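D-mannose isomerase (Marinomonas mediterranea, PDB 5X32) catalyses the reversible isomerization of D-mannose to D-fructose and, less efficiently, acts on D-lyxose, but cannot use D-glucose. Local coordinates at residues 64-67 with 68-72; 142-145 with 146-150. All coordinates share one frame; numbering follows the deposited sequence.

Interaction 1 of 2, residues 64-67 with 68-72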
loop_
_atom_site.group_PDB
_atom_site.type_symbol
_atom_site.label_atom_id
_atom_site.label_comp_id
_atom_site.label_asym_id
_atom_site.label_seq_id
_atom_site.Cartn_x
_atom_site.Cartn_y
_atom_site.Cartn_z
ATOM N N GLN A 64 2.311 -7.515 11.515
ATOM C CA GLN A 64 0.863 -7.422 11.695
ATOM C C GLN A 64 0.254 -8.773 12.117
ATOM O O GLN A 64 -0.624 -8.837 13.008
ATOM C CB GLN A 64 0.218 -6.925 10.407
ATOM C CG GLN A 64 0.485 -5.460 10.103
ATOM C CD GLN A 64 -0.069 -4.559 11.160
ATOM O OE1 GLN A 64 -1.211 -4.720 11.595
ATOM N NE2 GLN A 64 0.741 -3.610 11.604
ATOM N N ALA A 65 0.750 -9.855 11.516
ATOM C CA ALA A 65 0.258 -11.180 11.873
ATOM C C ALA A 65 0.607 -11.497 13.323
ATOM O O ALA A 65 -0.166 -12.118 14.041
ATOM C CB ALA A 65 0.826 -12.232 10.950
ATOM N N TYR A 66 1.779 -11.062 13.760
ATOM C CA TYR A 66 2.159 -11.314 15.137
ATOM C C TYR A 66 1.304 -10.499 16.092
ATOM O O TYR A 66 0.903 -10.980 17.147
ATOM C CB TYR A 66 3.637 -11.010 15.366
ATOM C CG TYR A 66 4.009 -11.005 16.830
ATOM C CD1 TYR A 66 4.145 -12.203 17.534
ATOM C CD2 TYR A 66 4.226 -9.810 17.505
ATOM C CE1 TYR A 66 4.476 -12.203 18.867
ATOM C CE2 TYR A 66 4.562 -9.800 18.836
ATOM C CZ TYR A 66 4.689 -10.998 19.515
ATOM O OH TYR A 66 5.024 -10.985 20.850
ATOM N N LEU A 67 1.020 -9.263 15.716
ATOM C CA LEU A 67 0.230 -8.397 16.569
ATOM C C LEU A 67 -1.190 -8.924 16.721
ATOM O O LEU A 67 -1.822 -8.695 17.753
ATOM C CB LEU A 67 0.220 -6.972 16.017
ATOM C CG LEU A 67 1.547 -6.258 16.276
ATOM C CD1 LEU A 67 1.607 -4.895 15.621
ATOM C CD2 LEU A 67 1.828 -6.170 17.783
ATOM N N HIS A 68 -1.689 -9.634 15.707
ATOM C CA HIS A 68 -3.076 -10.114 15.765
ATOM C C HIS A 68 -3.256 -11.555 16.243
ATOM O O HIS A 68 -4.255 -11.873 16.886
ATOM C CB HIS A 68 -3.745 -9.959 14.404
ATOM C CG HIS A 68 -4.074 -8.542 14.058
ATOM N ND1 HIS A 68 -3.119 -7.633 13.657
ATOM C CD2 HIS A 68 -5.251 -7.872 14.071
ATOM C CE1 HIS A 68 -3.699 -6.470 13.411
ATOM N NE2 HIS A 68 -4.993 -6.589 13.656
ATOM N N THR A 69 -2.308 -12.426 15.919
ATOM C CA THR A 69 -2.418 -13.838 16.280
ATOM C C THR A 69 -1.543 -14.175 17.455
ATOM O O THR A 69 -1.687 -15.245 18.057
ATOM C CB THR A 69 -2.016 -14.776 15.131
ATOM O OG1 THR A 69 -0.613 -14.616 14.843
ATOM C CG2 THR A 69 -2.864 -14.502 13.889
ATOM N N ASN A 70 -0.601 -13.282 17.738
ATOM C CA ASN A 70 0.396 -13.511 18.783
ATOM C C ASN A 70 1.245 -14.795 18.628
ATOM O O ASN A 70 1.822 -15.284 19.594
ATOM C CB ASN A 70 -0.301 -13.530 20.136
ATOM C CG ASN A 70 0.647 -13.298 21.258
ATOM O OD1 ASN A 70 1.552 -12.473 21.145
ATOM N ND2 ASN A 70 0.475 -14.040 22.344
ATOM N N ILE A 71 1.331 -15.313 17.406
ATOM C CA ILE A 71 2.175 -16.457 17.074
ATOM C C ILE A 71 3.663 -16.073 17.009
ATOM O O ILE A 71 4.064 -15.222 16.218
ATOM C CB ILE A 71 1.725 -17.060 15.735
ATOM C CG1 ILE A 71 0.334 -17.687 15.888
ATOM C CG2 ILE A 71 2.761 -18.040 15.200
ATOM C CD1 ILE A 71 -0.327 -18.068 14.578
ATOM N N ALA A 72 4.483 -16.732 17.821
ATOM C CA ALA A 72 5.860 -16.300 18.063
ATOM C C ALA A 72 6.736 -16.302 16.809
ATOM O O ALA A 72 7.513 -15.357 16.558
ATOM C CB ALA A 72 6.485 -17.182 19.138
#
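His68 lies alongside Gln64, one helical turn later, with both side chains running the same way and their amide and ring planes inclined by 56°. The imidazole bends back onto its own helix: CG is anti to the carbonyl carbon and beside the backbone N (chi1 -73°), which brings ND1 to 2.8 Å from Gln64 O, near the ring plane. The backbone N of His68 bonds to that same oxygen at 3.0 Å from the other face of its carbonyl plane, so two donors of one residue hold one acceptor and restrain the ring's rotation. The Gln64 amide has its stronger partner elsewhere: NE2 bonds to Asn124 OD1, while Tyr386 stacks on the His68 ring.

Thr69 repeats the double grip on Ala65 O, its OG1 standing above the carbonyl plane at 2.7 Å and its N on the opposite side at 2.9 Å. OG1 also accepts from Ile71 N at 3.3 Å, an ST turn at the point where the chain leaves helix 52-69 for helix 72-89, two neighbouring helices of the (α/α)-barrel fold known in this epimerase family. Asn70 leaves helical geometry with a positive phi (57°), and its N makes a weak bond to Tyr66 O.

Tyr66 and Asn70 point the same way, side by side. The phenol's edge faces the turn, with CD1 3.3 Å from Ile71 O near the ring plane, and CE1 lies 3.7 Å from Asn70 OD1. Removing the ring with a serine in place of Tyr66 would probably open a gap beside the turn and leave Tyr74 and Lys75 of helix 72-89 without the ring they pack against.

Interaction 2 of 2, residues 142-145 with 146-150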
loop_
_atom_site.group_PDB
_atom_site.type_symbol
_atom_site.label_atom_id
_atom_site.label_comp_id
_atom_site.label_asym_id
_atom_site.label_seq_id
_atom_site.Cartn_x
_atom_site.Cartn_y
_atom_site.Cartn_z
ATOM N N ASP A 142 14.428 12.052 9.018
ATOM C CA ASP A 142 15.296 13.194 8.774
ATOM C C ASP A 142 16.054 13.049 7.470
ATOM O O ASP A 142 16.273 14.057 6.783
ATOM C CB ASP A 142 16.278 13.417 9.933
ATOM C CG ASP A 142 15.602 13.378 11.283
ATOM O OD1 ASP A 142 14.668 14.187 11.517
ATOM O OD2 ASP A 142 16.074 12.615 12.144
ATOM N N LEU A 143 16.333 11.807 7.067
ATOM C CA LEU A 143 16.919 11.580 5.759
ATOM C C LEU A 143 15.999 12.180 4.711
ATOM O O LEU A 143 16.450 12.827 3.762
ATOM C CB LEU A 143 17.116 10.095 5.515
ATOM C CG LEU A 143 17.523 9.706 4.097
ATOM C CD1 LEU A 143 18.879 10.256 3.728
ATOM C CD2 LEU A 143 17.549 8.196 3.979
ATOM N N LEU A 144 14.701 12.070 4.966
ATOM C CA LEU A 144 13.717 12.481 3.994
ATOM C C LEU A 144 13.640 13.989 4.056
ATOM O O LEU A 144 13.699 14.670 3.018
ATOM C CB LEU A 144 12.387 11.805 4.332
ATOM C CG LEU A 144 12.088 10.482 3.626
ATOM C CD1 LEU A 144 11.064 9.697 4.397
ATOM C CD2 LEU A 144 11.572 10.772 2.219
ATOM N N GLU A 145 13.671 14.505 5.284
ATOM C CA GLU A 145 13.552 15.942 5.493
ATOM C C GLU A 145 14.681 16.646 4.771
ATOM O O GLU A 145 14.480 17.652 4.080
ATOM C CB GLU A 145 13.559 16.280 6.988
ATOM C CG GLU A 145 12.752 17.528 7.341
ATOM C CD GLU A 145 11.268 17.409 6.995
ATOM O OE1 GLU A 145 10.583 18.459 6.971
ATOM O OE2 GLU A 145 10.774 16.274 6.761
ATOM N N THR A 146 15.874 16.081 4.937
ATOM C CA THR A 146 17.090 16.636 4.379
ATOM C C THR A 146 17.091 16.542 2.865
ATOM O O THR A 146 17.550 17.456 2.185
ATOM C CB THR A 146 18.305 15.929 4.924
ATOM O OG1 THR A 146 18.379 16.154 6.333
ATOM C CG2 THR A 146 19.563 16.440 4.252
ATOM N N HIS A 147 16.581 15.443 2.320
ATOM C CA HIS A 147 16.797 15.241 0.894
ATOM C C HIS A 147 15.536 15.293 0.025
ATOM O O HIS A 147 15.625 15.615 -1.156
ATOM C CB HIS A 147 17.532 13.915 0.670
ATOM C CG HIS A 147 18.956 13.914 1.142
ATOM N ND1 HIS A 147 19.374 13.212 2.253
ATOM C CD2 HIS A 147 20.073 14.461 0.606
ATOM C CE1 HIS A 147 20.677 13.369 2.411
ATOM N NE2 HIS A 147 21.125 14.120 1.422
ATOM N N PHE A 148 14.370 14.967 0.581
ATOM C CA PHE A 148 13.167 14.834 -0.249
ATOM C C PHE A 148 12.114 15.886 0.054
ATOM O O PHE A 148 11.325 16.249 -0.821
ATOM C CB PHE A 148 12.541 13.444 -0.103
ATOM C CG PHE A 148 13.374 12.359 -0.681
ATOM C CD1 PHE A 148 13.156 11.920 -1.977
ATOM C CD2 PHE A 148 14.410 11.791 0.061
ATOM C CE1 PHE A 148 13.953 10.919 -2.524
ATOM C CE2 PHE A 148 15.207 10.798 -0.474
ATOM C CZ PHE A 148 14.982 10.357 -1.765
ATOM N N TRP A 149 12.091 16.361 1.294
ATOM C CA TRP A 149 11.053 17.283 1.707
ATOM C C TRP A 149 11.147 18.582 0.926
ATOM O O TRP A 149 12.204 19.173 0.811
ATOM C CB TRP A 149 11.132 17.558 3.204
ATOM C CG TRP A 149 10.077 18.507 3.654
ATOM C CD1 TRP A 149 10.270 19.678 4.312
ATOM C CD2 TRP A 149 8.660 18.382 3.463
ATOM N NE1 TRP A 149 9.067 20.293 4.554
ATOM C CE2 TRP A 149 8.060 19.517 4.043
ATOM C CE3 TRP A 149 7.838 17.417 2.865
ATOM C CZ2 TRP A 149 6.676 19.720 4.045
ATOM C CZ3 TRP A 149 6.461 17.625 2.866
ATOM C CH2 TRP A 149 5.898 18.765 3.461
ATOM N N GLU A 150 10.034 19.001 0.351
ATOM C CA GLU A 150 10.027 20.213 -0.443
ATOM C C GLU A 150 9.066 21.209 0.197
ATOM O O GLU A 150 7.913 21.348 -0.226
ATOM C CB GLU A 150 9.635 19.911 -1.882
ATOM C CG GLU A 150 10.790 19.518 -2.754
ATOM C CD GLU A 150 10.406 19.458 -4.223
ATOM O OE1 GLU A 150 9.444 18.732 -4.572
ATOM O OE2 GLU A 150 11.088 20.112 -5.039
#
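Leu144 and Phe148 form the tight side of this helix end. CD2 of Leu144 meets CB of Phe148 at 3.7 Å, and the same methyl lies 3.7 Å from Phe148 CD2; the two buried side chains cross at an oblique angle. Leu115 of helix 112-127 touches both, and Leu157 and Ile160 of strand 155-160 cover Phe148. Leu144 O faces two successive amides: Trp149 N bonds to it from above the carbonyl plane at 2.9 Å, while Phe148 N lies in that plane at a distance too short to be taken literally.

Glu145 and Trp149 pack along another side, running the same way with carboxylate and indole planes only 24° apart. The indole's CG is anti to the backbone N (chi1 180°), and a bend at chi2 (61°) in Glu145 lays OE1 over one indole face, 3.4 Å from Trp149 CG. NE1 makes a poor angle to OE1, so this is contact and not a hydrogen bond; NE1 donates instead to Asn151 OD1. Arg198 ties the pair together, salt-bridged to OE1 and cation-pi to the indole, and its charge would probably help keep the carboxylate ionised.

Packing is lighter toward the solvent-exposed Thr146. Here Asp142 O is gripped by Thr146 N at 2.8 Å and by OG1 at 3.0 Å, the hydroxyl standing above the carbonyl plane; the threonine's CG2 methyl sits over the centre of the His147 ring. The ring's ND1 adds only a weak bond to Leu143 O, which His147 N holds at 3.0 Å. Beyond Phe148 the chain becomes strand 149-150, an outermost strand, within this chain, of an antiparallel sheet, beside strand 155-160: a helix-to-strand junction in which late helical carbonyls accept from the Thr146 hydroxyl and from amides leading into the sheet.

Overall arrangement
Interaction 1 and interaction 2 are separate helix ends, with centres 33 Å apart and nearest atoms about 18 Å apart, so neither touches the other. Both nevertheless pack on helix 112-127, from different parts of its length: Gln64 meets Asn124 and Gln127, whereas Leu144 lies on Cys112, Leu115 and Ile119. One contact turns the chain from helix 52-69 into helix 72-89; the other hands helix 133-147 over to a sheet strand. Interaction 1 is the nearer to a likely catalytic residue, the Gln64 side chain lying about 12 Å from that of His380, a probable proton donor/acceptor, while residues 142-150 lie away from the annotated sites.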